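Local structure of histidine kinase (Synechocystis sp., 5DFY) at residues D69-Y74 / G164-Y169; A150-P155 / R180-L185; I54-S59 / F84-V89. The protein probably acts as a light-sensing phosphorelay histidine kinase, of which this chain is the third GAF domain, a photochromic module carrying a covalently bound phycocyanobilin. All blocks are in the same frame, centred on the assembly; numbering follows the deposited sequence.

Contact 1: residues D69-Y74 / G164-Y169. With CYC (phycocyanobilin), chain B.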
loop_
_atom_site.group_PDB
_atom_site.type_symbol
_atom_site.label_atom_id
_atom_site.label_comp_id
_atom_site.label_asym_id
_atom_site.label_seq_id
_atom_site.Cartn_x
_atom_site.Cartn_y
_atom_site.Cartn_z
ATOM N N ASP A 69 -24.672 -1.102 14.556
ATOM C CA ASP A 69 -25.488 0.106 14.669
ATOM C C ASP A 69 -24.825 1.354 14.102
ATOM O O ASP A 69 -25.497 2.238 13.565
ATOM C CB ASP A 69 -25.847 0.330 16.127
ATOM C CG ASP A 69 -26.723 -0.772 16.670
ATOM O OD1 ASP A 69 -27.684 -1.158 15.963
ATOM O OD2 ASP A 69 -26.443 -1.255 17.776
ATOM N N ARG A 70 -23.494 1.420 14.205
ATOM C CA ARG A 70 -22.736 2.584 13.734
ATOM C C ARG A 70 -21.407 2.108 13.180
ATOM O O ARG A 70 -20.870 1.139 13.674
ATOM C CB ARG A 70 -22.479 3.590 14.844
ATOM C CG ARG A 70 -22.141 4.981 14.340
ATOM C CD ARG A 70 -21.532 5.909 15.384
ATOM N NE ARG A 70 -22.191 5.935 16.698
ATOM C CZ ARG A 70 -23.243 6.680 17.026
ATOM N NH1 ARG A 70 -23.708 6.590 18.256
ATOM N NH2 ARG A 70 -23.831 7.491 16.159
ATOM N N VAL A 71 -20.908 2.793 12.152
ATOM C CA VAL A 71 -19.551 2.582 11.634
ATOM C C VAL A 71 -18.888 3.944 11.540
ATOM O O VAL A 71 -19.513 4.915 11.098
ATOM C CB VAL A 71 -19.562 1.898 10.280
ATOM C CG1 VAL A 71 -18.148 1.787 9.707
ATOM C CG2 VAL A 71 -20.228 0.543 10.368
ATOM N N LEU A 72 -17.621 4.021 11.952
ATOM C CA LEU A 72 -16.877 5.271 11.913
ATOM C C LEU A 72 -15.532 5.081 11.228
ATOM O O LEU A 72 -14.859 4.044 11.393
ATOM C CB LEU A 72 -16.635 5.846 13.298
ATOM C CG LEU A 72 -17.876 6.224 14.121
ATOM C CD1 LEU A 72 -17.521 6.470 15.575
ATOM C CD2 LEU A 72 -18.534 7.440 13.490
ATOM N N VAL A 73 -15.161 6.105 10.470
ATOM C CA VAL A 73 -13.817 6.231 9.902
ATOM C C VAL A 73 -13.101 7.359 10.629
ATOM O O VAL A 73 -13.595 8.485 10.669
ATOM C CB VAL A 73 -13.872 6.518 8.395
ATOM C CG1 VAL A 73 -12.437 6.649 7.827
ATOM C CG2 VAL A 73 -14.623 5.419 7.649
ATOM N N TYR A 74 -11.931 7.052 11.183
ATOM C CA TYR A 74 -11.160 7.962 12.037
ATOM C C TYR A 74 -9.782 8.079 11.435
ATOM O O TYR A 74 -9.118 7.071 11.254
ATOM C CB TYR A 74 -11.083 7.411 13.451
ATOM C CG TYR A 74 -10.326 8.179 14.508
ATOM C CD1 TYR A 74 -10.945 9.190 15.236
ATOM C CD2 TYR A 74 -9.018 7.843 14.840
ATOM C CE1 TYR A 74 -10.274 9.855 16.235
ATOM C CE2 TYR A 74 -8.332 8.522 15.844
ATOM C CZ TYR A 74 -8.975 9.508 16.543
ATOM O OH TYR A 74 -8.322 10.195 17.543
ATOM N N GLY A 164 -5.332 5.497 9.810
ATOM C CA GLY A 164 -6.530 5.699 10.603
ATOM C C GLY A 164 -7.084 4.386 11.106
ATOM O O GLY A 164 -6.431 3.344 11.055
ATOM N N LEU A 165 -8.325 4.459 11.576
ATOM C CA LEU A 165 -9.047 3.343 12.157
ATOM C C LEU A 165 -10.420 3.238 11.509
ATOM O O LEU A 165 -11.008 4.243 11.128
ATOM C CB LEU A 165 -9.227 3.501 13.668
ATOM C CG LEU A 165 -7.978 3.778 14.494
ATOM C CD1 LEU A 165 -8.342 4.005 15.960
ATOM C CD2 LEU A 165 -7.021 2.637 14.387
ATOM N N LEU A 166 -10.907 2.016 11.432
ATOM C CA LEU A 166 -12.266 1.694 10.986
ATOM C C LEU A 166 -12.961 0.970 12.130
ATOM O O LEU A 166 -12.506 -0.079 12.566
ATOM C CB LEU A 166 -12.220 0.824 9.725
ATOM C CG LEU A 166 -13.571 0.381 9.154
ATOM C CD1 LEU A 166 -14.428 1.552 8.743
ATOM C CD2 LEU A 166 -13.330 -0.514 7.959
ATOM N N GLY A 167 -14.024 1.574 12.668
ATOM C CA GLY A 167 -14.733 1.007 13.802
ATOM C C GLY A 167 -16.154 0.595 13.486
ATOM O O GLY A 167 -16.853 1.286 12.765
ATOM N N ALA A 168 -16.551 -0.538 14.038
ATOM C CA ALA A 168 -17.919 -1.037 13.995
ATOM C C ALA A 168 -18.442 -1.107 15.440
ATOM O O ALA A 168 -17.753 -1.599 16.335
ATOM C CB ALA A 168 -17.974 -2.382 13.333
ATOM N N TYR A 169 -19.666 -0.615 15.652
ATOM C CA TYR A 169 -20.196 -0.389 17.001
ATOM C C TYR A 169 -21.591 -0.936 17.153
ATOM O O TYR A 169 -22.413 -0.818 16.251
ATOM C CB TYR A 169 -20.210 1.105 17.327
ATOM C CG TYR A 169 -18.862 1.738 17.090
ATOM C CD1 TYR A 169 -17.871 1.668 18.052
ATOM C CD2 TYR A 169 -18.564 2.346 15.885
ATOM C CE1 TYR A 169 -16.612 2.223 17.827
ATOM C CE2 TYR A 169 -17.327 2.905 15.653
ATOM C CZ TYR A 169 -16.358 2.842 16.631
ATOM O OH TYR A 169 -15.122 3.390 16.368
HETATM C CHA CYC B . -7.390 2.767 24.670
HETATM N NA CYC B . -8.733 4.171 23.035
HETATM C C1A CYC B . -8.002 2.984 23.496
HETATM C C2A CYC B . -8.071 1.983 22.378
HETATM C C3A CYC B . -8.823 2.551 21.283
HETATM C C4A CYC B . -9.241 3.900 21.698
HETATM C CMA CYC B . -9.092 1.855 19.974
HETATM C CAA CYC B . -7.375 0.634 22.407
HETATM C CBA CYC B . -5.931 1.011 22.008
HETATM C CGA CYC B . -4.900 -0.118 22.025
HETATM O O1A CYC B . -5.179 -1.190 22.607
HETATM O O2A CYC B . -3.750 0.020 21.481
HETATM C CHB CYC B . -9.978 4.957 20.950
HETATM N NB CYC B . -11.669 3.491 19.815
HETATM C C1B CYC B . -10.852 4.724 19.985
HETATM C C2B CYC B . -11.204 5.663 18.913
HETATM C C3B CYC B . -12.189 5.077 18.108
HETATM C C4B CYC B . -12.534 3.739 18.638
HETATM C CMB CYC B . -10.568 7.028 18.759
HETATM C CAB CYC B . -12.844 5.695 16.879
HETATM C CBB CYC B . -12.434 4.931 15.629
HETATM O OB CYC B . -13.334 2.931 18.230
HETATM N NC CYC B . -9.424 7.692 25.999
HETATM C C1C CYC B . -10.220 8.638 26.055
HETATM C C2C CYC B . -9.849 9.613 27.421
HETATM C C3C CYC B . -8.601 9.341 27.696
HETATM C C4C CYC B . -8.432 7.816 27.185
HETATM C CMC CYC B . -10.201 11.118 27.135
HETATM C CAC CYC B . -8.114 9.476 29.244
HETATM C CBC CYC B . -8.004 10.944 29.587
HETATM O OC CYC B . -11.130 8.875 25.285
HETATM C CHD CYC B . -7.528 6.934 27.634
HETATM N ND CYC B . -7.702 5.116 25.814
HETATM C C1D CYC B . -7.339 5.569 27.053
HETATM C C2D CYC B . -6.745 4.557 27.751
HETATM C C3D CYC B . -6.720 3.465 26.946
HETATM C C4D CYC B . -7.315 3.819 25.739
HETATM C CMD CYC B . -6.208 4.709 29.168
HETATM C CAD CYC B . -6.151 2.112 27.293
HETATM C CBD CYC B . -7.252 1.157 27.706
HETATM C CGD CYC B . -7.875 1.623 29.010
HETATM O O1D CYC B . -9.044 2.095 29.040
HETATM O O2D CYC B . -7.228 1.553 30.091
#
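Y169 holds CG beside its backbone N (chi1 -52°), a turn that brings an edge of the ring up to the neighbouring strand's backbone from R70 to L72. Y74, with CG anti to its own N (chi1 180°), instead sends its ring off the sheet alongside L165, CD2 of Y74 lying 4.1 Å from CD1 of L165. L72 meets the Y169 ring at about a right angle, its CD1 3.6 Å from CE2 of Y169, while the carbonyl O of R70 sits at the ring edge. Beneath, the antiparallel strands bond at R70–Y169, L72–G167 and Y74–L165; the G167 N to L72 O bond is nearly straight at 175°. A classic beta bulge ends the pairing, Y169 O accepting from both D69 N (2.8 Å) and R70 N (3.2 Å). At G167 a CB would run into the Y169 hydroxyl as placed here, which probably explains the glycine. V71, V73 and L166 fill the other face; branched apolar residues suit this buried side, which helix 50-66 covers over V71 and V73, and helix 179-203 over L166. The Y169 hydroxyl donates to OB, the lactam carbonyl of phycocyanobilin's terminal ring, at 2.6 Å, and the chromophore methyl CMB rests over one face of Y74. Two hydroxyls, of Y169 and T153, donate to this one oxygen, which would probably draw electron density toward it and help to fix the ring's tilt.

Contact 2: residues A150-P155 / R180-L185. With CYC (phycocyanobilin), chain B.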
loop_
_atom_site.group_PDB
_atom_site.type_symbol
_atom_site.label_atom_id
_atom_site.label_comp_id
_atom_site.label_asym_id
_atom_site.label_seq_id
_atom_site.Cartn_x
_atom_site.Cartn_y
_atom_site.Cartn_z
ATOM N N ALA A 150 -20.493 -2.009 22.513
ATOM C CA ALA A 150 -19.577 -3.062 22.037
ATOM C C ALA A 150 -18.884 -2.497 20.815
ATOM O O ALA A 150 -19.505 -1.752 20.076
ATOM C CB ALA A 150 -20.308 -4.335 21.669
ATOM N N PHE A 151 -17.606 -2.814 20.593
ATOM C CA PHE A 151 -16.935 -2.283 19.404
ATOM C C PHE A 151 -15.924 -3.241 18.834
ATOM O O PHE A 151 -15.367 -4.074 19.533
ATOM C CB PHE A 151 -16.266 -0.929 19.691
ATOM C CG PHE A 151 -15.091 -0.969 20.628
ATOM C CD1 PHE A 151 -13.813 -1.254 20.153
ATOM C CD2 PHE A 151 -15.246 -0.657 21.970
ATOM C CE1 PHE A 151 -12.717 -1.271 21.007
ATOM C CE2 PHE A 151 -14.150 -0.663 22.834
ATOM C CZ PHE A 151 -12.883 -0.973 22.355
ATOM N N LEU A 152 -15.674 -3.070 17.551
ATOM C CA LEU A 152 -14.642 -3.806 16.851
ATOM C C LEU A 152 -13.891 -2.761 16.015
ATOM O O LEU A 152 -14.473 -2.185 15.089
ATOM C CB LEU A 152 -15.263 -4.893 15.989
ATOM C CG LEU A 152 -14.381 -5.629 14.982
ATOM C CD1 LEU A 152 -13.091 -6.087 15.554
ATOM C CD2 LEU A 152 -15.168 -6.774 14.392
ATOM N N THR A 153 -12.630 -2.484 16.356
ATOM C CA THR A 153 -11.913 -1.395 15.722
ATOM C C THR A 153 -10.611 -1.952 15.159
ATOM O O THR A 153 -9.855 -2.614 15.858
ATOM C CB THR A 153 -11.705 -0.227 16.726
ATOM O OG1 THR A 153 -13.002 0.261 17.108
ATOM C CG2 THR A 153 -10.915 0.919 16.125
ATOM N N VAL A 154 -10.402 -1.710 13.864
ATOM C CA VAL A 154 -9.275 -2.279 13.109
ATOM C C VAL A 154 -8.470 -1.168 12.448
ATOM O O VAL A 154 -8.957 -0.058 12.261
ATOM C CB VAL A 154 -9.747 -3.278 12.050
ATOM C CG1 VAL A 154 -10.564 -4.368 12.668
ATOM C CG2 VAL A 154 -10.554 -2.596 10.964
ATOM N N PRO A 155 -7.210 -1.457 12.085
ATOM C CA PRO A 155 -6.378 -0.423 11.482
ATOM C C PRO A 155 -6.572 -0.266 9.987
ATOM O O PRO A 155 -6.853 -1.253 9.307
ATOM C CB PRO A 155 -4.949 -0.919 11.767
ATOM C CG PRO A 155 -5.070 -2.366 11.912
ATOM C CD PRO A 155 -6.466 -2.702 12.352
ATOM N N ARG A 180 -14.510 -14.630 12.767
ATOM C CA ARG A 180 -14.716 -14.385 11.345
ATOM C C ARG A 180 -14.990 -12.909 11.076
ATOM O O ARG A 180 -14.428 -12.322 10.151
ATOM C CB ARG A 180 -15.871 -15.239 10.816
ATOM C CG ARG A 180 -16.400 -14.798 9.462
ATOM C CD ARG A 180 -17.668 -15.550 9.093
ATOM N NE ARG A 180 -18.737 -15.327 10.062
ATOM C CZ ARG A 180 -19.681 -14.401 9.933
ATOM N NH1 ARG A 180 -19.691 -13.605 8.873
ATOM N NH2 ARG A 180 -20.616 -14.270 10.865
ATOM N N GLU A 181 -15.857 -12.315 11.889
ATOM C CA GLU A 181 -16.207 -10.899 11.741
ATOM C C GLU A 181 -14.970 -10.017 11.883
ATOM O O GLU A 181 -14.801 -9.025 11.153
ATOM C CB GLU A 181 -17.278 -10.506 12.774
ATOM C CG GLU A 181 -18.631 -11.139 12.477
ATOM C CD GLU A 181 -19.630 -11.016 13.614
ATOM O OE1 GLU A 181 -19.218 -11.054 14.790
ATOM O OE2 GLU A 181 -20.831 -10.883 13.306
ATOM N N ILE A 182 -14.115 -10.349 12.848
ATOM C CA ILE A 182 -12.855 -9.638 13.041
ATOM C C ILE A 182 -12.019 -9.761 11.776
ATOM O O ILE A 182 -11.455 -8.773 11.282
ATOM C CB ILE A 182 -12.081 -10.179 14.262
ATOM C CG1 ILE A 182 -12.903 -9.984 15.537
ATOM C CG2 ILE A 182 -10.755 -9.472 14.382
ATOM C CD1 ILE A 182 -12.273 -10.673 16.761
ATOM N N HIS A 183 -11.934 -10.978 11.247
ATOM C CA HIS A 183 -11.110 -11.202 10.054
ATOM C C HIS A 183 -11.653 -10.439 8.855
ATOM O O HIS A 183 -10.892 -9.913 8.041
ATOM C CB HIS A 183 -11.047 -12.685 9.720
ATOM C CG HIS A 183 -10.552 -13.515 10.854
ATOM N ND1 HIS A 183 -10.907 -14.840 11.027
ATOM C CD2 HIS A 183 -9.752 -13.199 11.889
ATOM C CE1 HIS A 183 -10.330 -15.299 12.121
ATOM N NE2 HIS A 183 -9.629 -14.323 12.667
ATOM N N LEU A 184 -12.977 -10.392 8.740
ATOM C CA LEU A 184 -13.620 -9.702 7.635
ATOM C C LEU A 184 -13.371 -8.196 7.714
ATOM O O LEU A 184 -12.992 -7.568 6.734
ATOM C CB LEU A 184 -15.128 -9.988 7.628
ATOM C CG LEU A 184 -15.922 -9.163 6.615
ATOM C CD1 LEU A 184 -15.527 -9.473 5.176
ATOM C CD2 LEU A 184 -17.390 -9.428 6.843
ATOM N N LEU A 185 -13.583 -7.606 8.883
ATOM C CA LEU A 185 -13.421 -6.159 8.997
ATOM C C LEU A 185 -11.965 -5.771 8.750
ATOM O O LEU A 185 -11.675 -4.740 8.139
ATOM C CB LEU A 185 -13.900 -5.649 10.354
ATOM C CG LEU A 185 -14.002 -4.126 10.433
ATOM C CD1 LEU A 185 -14.968 -3.588 9.411
ATOM C CD2 LEU A 185 -14.433 -3.716 11.821
HETATM C CHA CYC B . -7.390 2.767 24.670
HETATM N NA CYC B . -8.733 4.171 23.035
HETATM C C1A CYC B . -8.002 2.984 23.496
HETATM C C2A CYC B . -8.071 1.983 22.378
HETATM C C3A CYC B . -8.823 2.551 21.283
HETATM C C4A CYC B . -9.241 3.900 21.698
HETATM C CMA CYC B . -9.092 1.855 19.974
HETATM C CAA CYC B . -7.375 0.634 22.407
HETATM C CBA CYC B . -5.931 1.011 22.008
HETATM C CGA CYC B . -4.900 -0.118 22.025
HETATM O O1A CYC B . -5.179 -1.190 22.607
HETATM O O2A CYC B . -3.750 0.020 21.481
HETATM C CHB CYC B . -9.978 4.957 20.950
HETATM N NB CYC B . -11.669 3.491 19.815
HETATM C C1B CYC B . -10.852 4.724 19.985
HETATM C C2B CYC B . -11.204 5.663 18.913
HETATM C C3B CYC B . -12.189 5.077 18.108
HETATM C C4B CYC B . -12.534 3.739 18.638
HETATM C CMB CYC B . -10.568 7.028 18.759
HETATM C CAB CYC B . -12.844 5.695 16.879
HETATM C CBB CYC B . -12.434 4.931 15.629
HETATM O OB CYC B . -13.334 2.931 18.230
HETATM N NC CYC B . -9.424 7.692 25.999
HETATM C C1C CYC B . -10.220 8.638 26.055
HETATM C C2C CYC B . -9.849 9.613 27.421
HETATM C C3C CYC B . -8.601 9.341 27.696
HETATM C C4C CYC B . -8.432 7.816 27.185
HETATM C CMC CYC B . -10.201 11.118 27.135
HETATM C CAC CYC B . -8.114 9.476 29.244
HETATM C CBC CYC B . -8.004 10.944 29.587
HETATM O OC CYC B . -11.130 8.875 25.285
HETATM C CHD CYC B . -7.528 6.934 27.634
HETATM N ND CYC B . -7.702 5.116 25.814
HETATM C C1D CYC B . -7.339 5.569 27.053
HETATM C C2D CYC B . -6.745 4.557 27.751
HETATM C C3D CYC B . -6.720 3.465 26.946
HETATM C C4D CYC B . -7.315 3.819 25.739
HETATM C CMD CYC B . -6.208 4.709 29.168
HETATM C CAD CYC B . -6.151 2.112 27.293
HETATM C CBD CYC B . -7.252 1.157 27.706
HETATM C CGD CYC B . -7.875 1.623 29.010
HETATM O O1D CYC B . -9.044 2.095 29.040
HETATM O O2D CYC B . -7.228 1.553 30.091
#
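L152 and L185 slide past each other in opposite directions, and this apolar contact is the middle of the interface: CG of L152 lies 3.7 Å from CD2 of L185. The same methyl CD2 of L185 also rests 3.6 Å from the carbonyl O of L152, so one branch packs on both side chain and backbone of the strand. L152 extends with CG anti to its N (chi1 169°), which carries both methyls to the helix; CD1 meets CG1 of I182 at 3.9 Å, and CD2 settles near the carbonyl O of E181. V154 crosses L185 at a slant, both its methyls near the leucine's branch point, CG2 of V154 3.8 Å from CG of L185. Leucine suits these places because its forked end can enter the spaces between neighbours, whereas the beta-branched V154 suits an extended strand and offers two methyls close to the backbone.

The polar bonds lie outside this apolar layer. T153, pointing away from the helix, donates from OG1 to OB of phycocyanobilin at 2.9 Å; a threonine combines that hydroxyl with a methyl, CG2, 3.8 Å from the same oxygen. On the helix, E181 turns its carboxylate to R175, in a salt bridge, and to the backbone N of Q178.

The strand and helix axes run at 37° and come within 9.1 Å. Strand 150-158 lies between strands 161-170 and 125-127; L185 also touches L166 of strand 161-170 and V62 of helix 50-66, and I182 reaches A126 of strand 125-127. Helix 179-203 thus covers the face of the sheet turned from the chromophore.

Contact 3: residues I54-S59 / F84-V89. With CYC (phycocyanobilin), chain B.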
loop_
_atom_site.group_PDB
_atom_site.type_symbol
_atom_site.label_atom_id
_atom_site.label_comp_id
_atom_site.label_asym_id
_atom_site.label_seq_id
_atom_site.Cartn_x
_atom_site.Cartn_y
_atom_site.Cartn_z
ATOM N N ILE A 54 -15.706 6.940 -1.299
ATOM C CA ILE A 54 -15.063 5.706 -0.865
ATOM C C ILE A 54 -15.433 5.410 0.594
ATOM O O ILE A 54 -15.764 4.275 0.937
ATOM C CB ILE A 54 -13.532 5.796 -1.020
ATOM C CG1 ILE A 54 -13.178 5.783 -2.510
ATOM C CG2 ILE A 54 -12.837 4.648 -0.296
ATOM C CD1 ILE A 54 -11.744 6.224 -2.793
ATOM N N PHE A 55 -15.373 6.428 1.440
ATOM C CA PHE A 55 -15.693 6.264 2.849
ATOM C C PHE A 55 -17.151 5.891 3.039
ATOM O O PHE A 55 -17.488 5.053 3.877
ATOM C CB PHE A 55 -15.386 7.540 3.639
ATOM C CG PHE A 55 -13.954 7.958 3.582
ATOM C CD1 PHE A 55 -12.939 7.021 3.703
ATOM C CD2 PHE A 55 -13.612 9.279 3.402
ATOM C CE1 PHE A 55 -11.606 7.404 3.648
ATOM C CE2 PHE A 55 -12.286 9.660 3.327
ATOM C CZ PHE A 55 -11.285 8.711 3.442
ATOM N N ARG A 56 -18.026 6.548 2.256
ATOM C CA ARG A 56 -19.443 6.183 2.351
ATOM C C ARG A 56 -19.657 4.730 1.963
ATOM O O ARG A 56 -20.315 3.961 2.680
ATOM C CB ARG A 56 -20.281 7.111 1.461
ATOM C CG ARG A 56 -21.784 6.863 1.543
ATOM C CD ARG A 56 -22.524 7.832 0.626
ATOM N NE ARG A 56 -22.201 7.594 -0.781
ATOM C CZ ARG A 56 -21.398 8.366 -1.517
ATOM N NH1 ARG A 56 -20.815 9.442 -0.987
ATOM N NH2 ARG A 56 -21.172 8.054 -2.793
ATOM N N ALA A 57 -19.097 4.319 0.855
ATOM C CA ALA A 57 -19.316 2.969 0.381
ATOM C C ALA A 57 -18.820 1.965 1.410
ATOM O O ALA A 57 -19.512 1.010 1.735
ATOM C CB ALA A 57 -18.622 2.739 -0.966
ATOM N N THR A 58 -17.619 2.186 1.924
ATOM C CA THR A 58 -17.041 1.242 2.864
ATOM C C THR A 58 -17.849 1.194 4.147
ATOM O O THR A 58 -18.144 0.117 4.654
ATOM C CB THR A 58 -15.573 1.597 3.210
ATOM O OG1 THR A 58 -14.763 1.451 2.038
ATOM C CG2 THR A 58 -15.040 0.684 4.308
ATOM N N SER A 59 -18.207 2.349 4.675
ATOM C CA SER A 59 -18.858 2.430 5.979
ATOM C C SER A 59 -20.237 1.778 5.910
ATOM O O SER A 59 -20.634 1.040 6.801
ATOM C CB SER A 59 -18.993 3.885 6.445
ATOM O OG SER A 59 -17.716 4.500 6.620
ATOM N N PHE A 84 -12.784 12.252 13.163
ATOM C CA PHE A 84 -13.777 11.493 12.420
ATOM C C PHE A 84 -14.049 12.163 11.111
ATOM O O PHE A 84 -14.223 13.386 11.049
ATOM C CB PHE A 84 -15.077 11.363 13.239
ATOM C CG PHE A 84 -14.923 10.490 14.431
ATOM C CD1 PHE A 84 -14.664 9.142 14.267
ATOM C CD2 PHE A 84 -14.993 11.004 15.709
ATOM C CE1 PHE A 84 -14.498 8.318 15.336
ATOM C CE2 PHE A 84 -14.812 10.171 16.803
ATOM C CZ PHE A 84 -14.579 8.828 16.617
ATOM N N ILE A 85 -14.075 11.383 10.048
ATOM C CA ILE A 85 -14.367 11.943 8.764
ATOM C C ILE A 85 -15.512 11.253 8.061
ATOM O O ILE A 85 -15.955 11.742 7.035
ATOM C CB ILE A 85 -13.103 11.948 7.878
ATOM C CG1 ILE A 85 -12.575 10.540 7.659
ATOM C CG2 ILE A 85 -12.006 12.815 8.543
ATOM C CD1 ILE A 85 -11.494 10.503 6.585
ATOM N N HIS A 86 -16.033 10.154 8.620
ATOM C CA HIS A 86 -17.266 9.588 8.090
ATOM C C HIS A 86 -17.976 8.715 9.104
ATOM O O HIS A 86 -17.354 8.064 9.933
ATOM C CB HIS A 86 -17.018 8.774 6.820
ATOM C CG HIS A 86 -18.255 8.558 6.014
ATOM N ND1 HIS A 86 -18.653 9.416 5.013
ATOM C CD2 HIS A 86 -19.225 7.615 6.104
ATOM C CE1 HIS A 86 -19.795 8.994 4.502
ATOM N NE2 HIS A 86 -20.162 7.902 5.148
ATOM N N GLU A 87 -19.305 8.720 9.004
ATOM C CA GLU A 87 -20.193 7.932 9.852
ATOM C C GLU A 87 -21.265 7.265 9.002
ATOM O O GLU A 87 -21.867 7.901 8.134
ATOM C CB GLU A 87 -20.849 8.829 10.909
ATOM C CG GLU A 87 -21.936 8.150 11.730
ATOM C CD GLU A 87 -22.603 9.126 12.684
ATOM O OE1 GLU A 87 -22.834 10.292 12.273
ATOM O OE2 GLU A 87 -22.867 8.733 13.836
ATOM N N SER A 88 -21.524 5.987 9.254
ATOM C CA SER A 88 -22.730 5.324 8.776
ATOM C C SER A 88 -23.483 4.879 10.023
ATOM O O SER A 88 -22.934 4.158 10.842
ATOM C CB SER A 88 -22.406 4.127 7.876
ATOM O OG SER A 88 -23.559 3.447 7.423
ATOM N N VAL A 89 -24.728 5.319 10.176
ATOM C CA VAL A 89 -25.483 5.007 11.371
ATOM C C VAL A 89 -26.945 4.719 11.034
ATOM O O VAL A 89 -27.525 5.351 10.135
ATOM C CB VAL A 89 -25.371 6.161 12.389
ATOM C CG1 VAL A 89 -25.954 7.471 11.850
ATOM C CG2 VAL A 89 -26.023 5.805 13.722
HETATM C CHA CYC B . -7.390 2.767 24.670
HETATM N NA CYC B . -8.733 4.171 23.035
HETATM C C1A CYC B . -8.002 2.984 23.496
HETATM C C2A CYC B . -8.071 1.983 22.378
HETATM C C3A CYC B . -8.823 2.551 21.283
HETATM C C4A CYC B . -9.241 3.900 21.698
HETATM C CMA CYC B . -9.092 1.855 19.974
HETATM C CAA CYC B . -7.375 0.634 22.407
HETATM C CBA CYC B . -5.931 1.011 22.008
HETATM C CGA CYC B . -4.900 -0.118 22.025
HETATM O O1A CYC B . -5.179 -1.190 22.607
HETATM O O2A CYC B . -3.750 0.020 21.481
HETATM C CHB CYC B . -9.978 4.957 20.950
HETATM N NB CYC B . -11.669 3.491 19.815
HETATM C C1B CYC B . -10.852 4.724 19.985
HETATM C C2B CYC B . -11.204 5.663 18.913
HETATM C C3B CYC B . -12.189 5.077 18.108
HETATM C C4B CYC B . -12.534 3.739 18.638
HETATM C CMB CYC B . -10.568 7.028 18.759
HETATM C CAB CYC B . -12.844 5.695 16.879
HETATM C CBB CYC B . -12.434 4.931 15.629
HETATM O OB CYC B . -13.334 2.931 18.230
HETATM N NC CYC B . -9.424 7.692 25.999
HETATM C C1C CYC B . -10.220 8.638 26.055
HETATM C C2C CYC B . -9.849 9.613 27.421
HETATM C C3C CYC B . -8.601 9.341 27.696
HETATM C C4C CYC B . -8.432 7.816 27.185
HETATM C CMC CYC B . -10.201 11.118 27.135
HETATM C CAC CYC B . -8.114 9.476 29.244
HETATM C CBC CYC B . -8.004 10.944 29.587
HETATM O OC CYC B . -11.130 8.875 25.285
HETATM C CHD CYC B . -7.528 6.934 27.634
HETATM N ND CYC B . -7.702 5.116 25.814
HETATM C C1D CYC B . -7.339 5.569 27.053
HETATM C C2D CYC B . -6.745 4.557 27.751
HETATM C C3D CYC B . -6.720 3.465 26.946
HETATM C C4D CYC B . -7.315 3.819 25.739
HETATM C CMD CYC B . -6.208 4.709 29.168
HETATM C CAD CYC B . -6.151 2.112 27.293
HETATM C CBD CYC B . -7.252 1.157 27.706
HETATM C CGD CYC B . -7.875 1.623 29.010
HETATM O O1D CYC B . -9.044 2.095 29.040
HETATM O O2D CYC B . -7.228 1.553 30.091
#
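H86 has the most surface buried here, its imidazole lying flat against the turn of helix 54-59. One ring face takes the F55–R56 peptide, with the backbone N of R56 3.7 Å above the plane; CB of R56 approaches CE1 of H86 at 3.6 Å. A flat ring can lie against the peptide, and its ND1 bonds to Q52 OE1 on the same helix. The F55 ring turns the other way from the imidazole, onto I85, CE2 of F55 lying 3.5 Å from CD1 of I85, while the F55 and H86 CB atoms touch at 3.8 Å. S59 is small enough for close approach: its CB lies 3.7 Å from CB of S88. An alanine at H86 would lose the ring lying on the helix backbone and is likely to leave Q52 OE1 without its ND1 partner, though Q52 NE2 could still bond I85 O. I85 and H86 both pair with V73 in a classic beta bulge, and S88 bonds to D60 and R63. Helices packed on one face of a central antiparallel sheet, with the bilin on the other, are characteristic of bilin-binding GAF domains; F84 turns to that far face.

Overall arrangement
The three contacts share one antiparallel sheet with a common division of faces: phycocyanobilin on one, helices 50-66 and 179-203 on the other. Contact 1 forms its middle, and its centre lies about 10 Å from that of contact 2 and 8 Å from that of contact 3. Backbone bonding continues outward from it, A168 O to L152 N at 2.8 Å toward contact 2 and S88 O to V71 N at 2.8 Å toward contact 3, where R70 also makes a salt bridge with E87. Contacts 2 and 3 do not touch, their nearest atoms being about 7 Å apart. All three reach the bilin, through Y74 and Y169, T153 and F84 respectively.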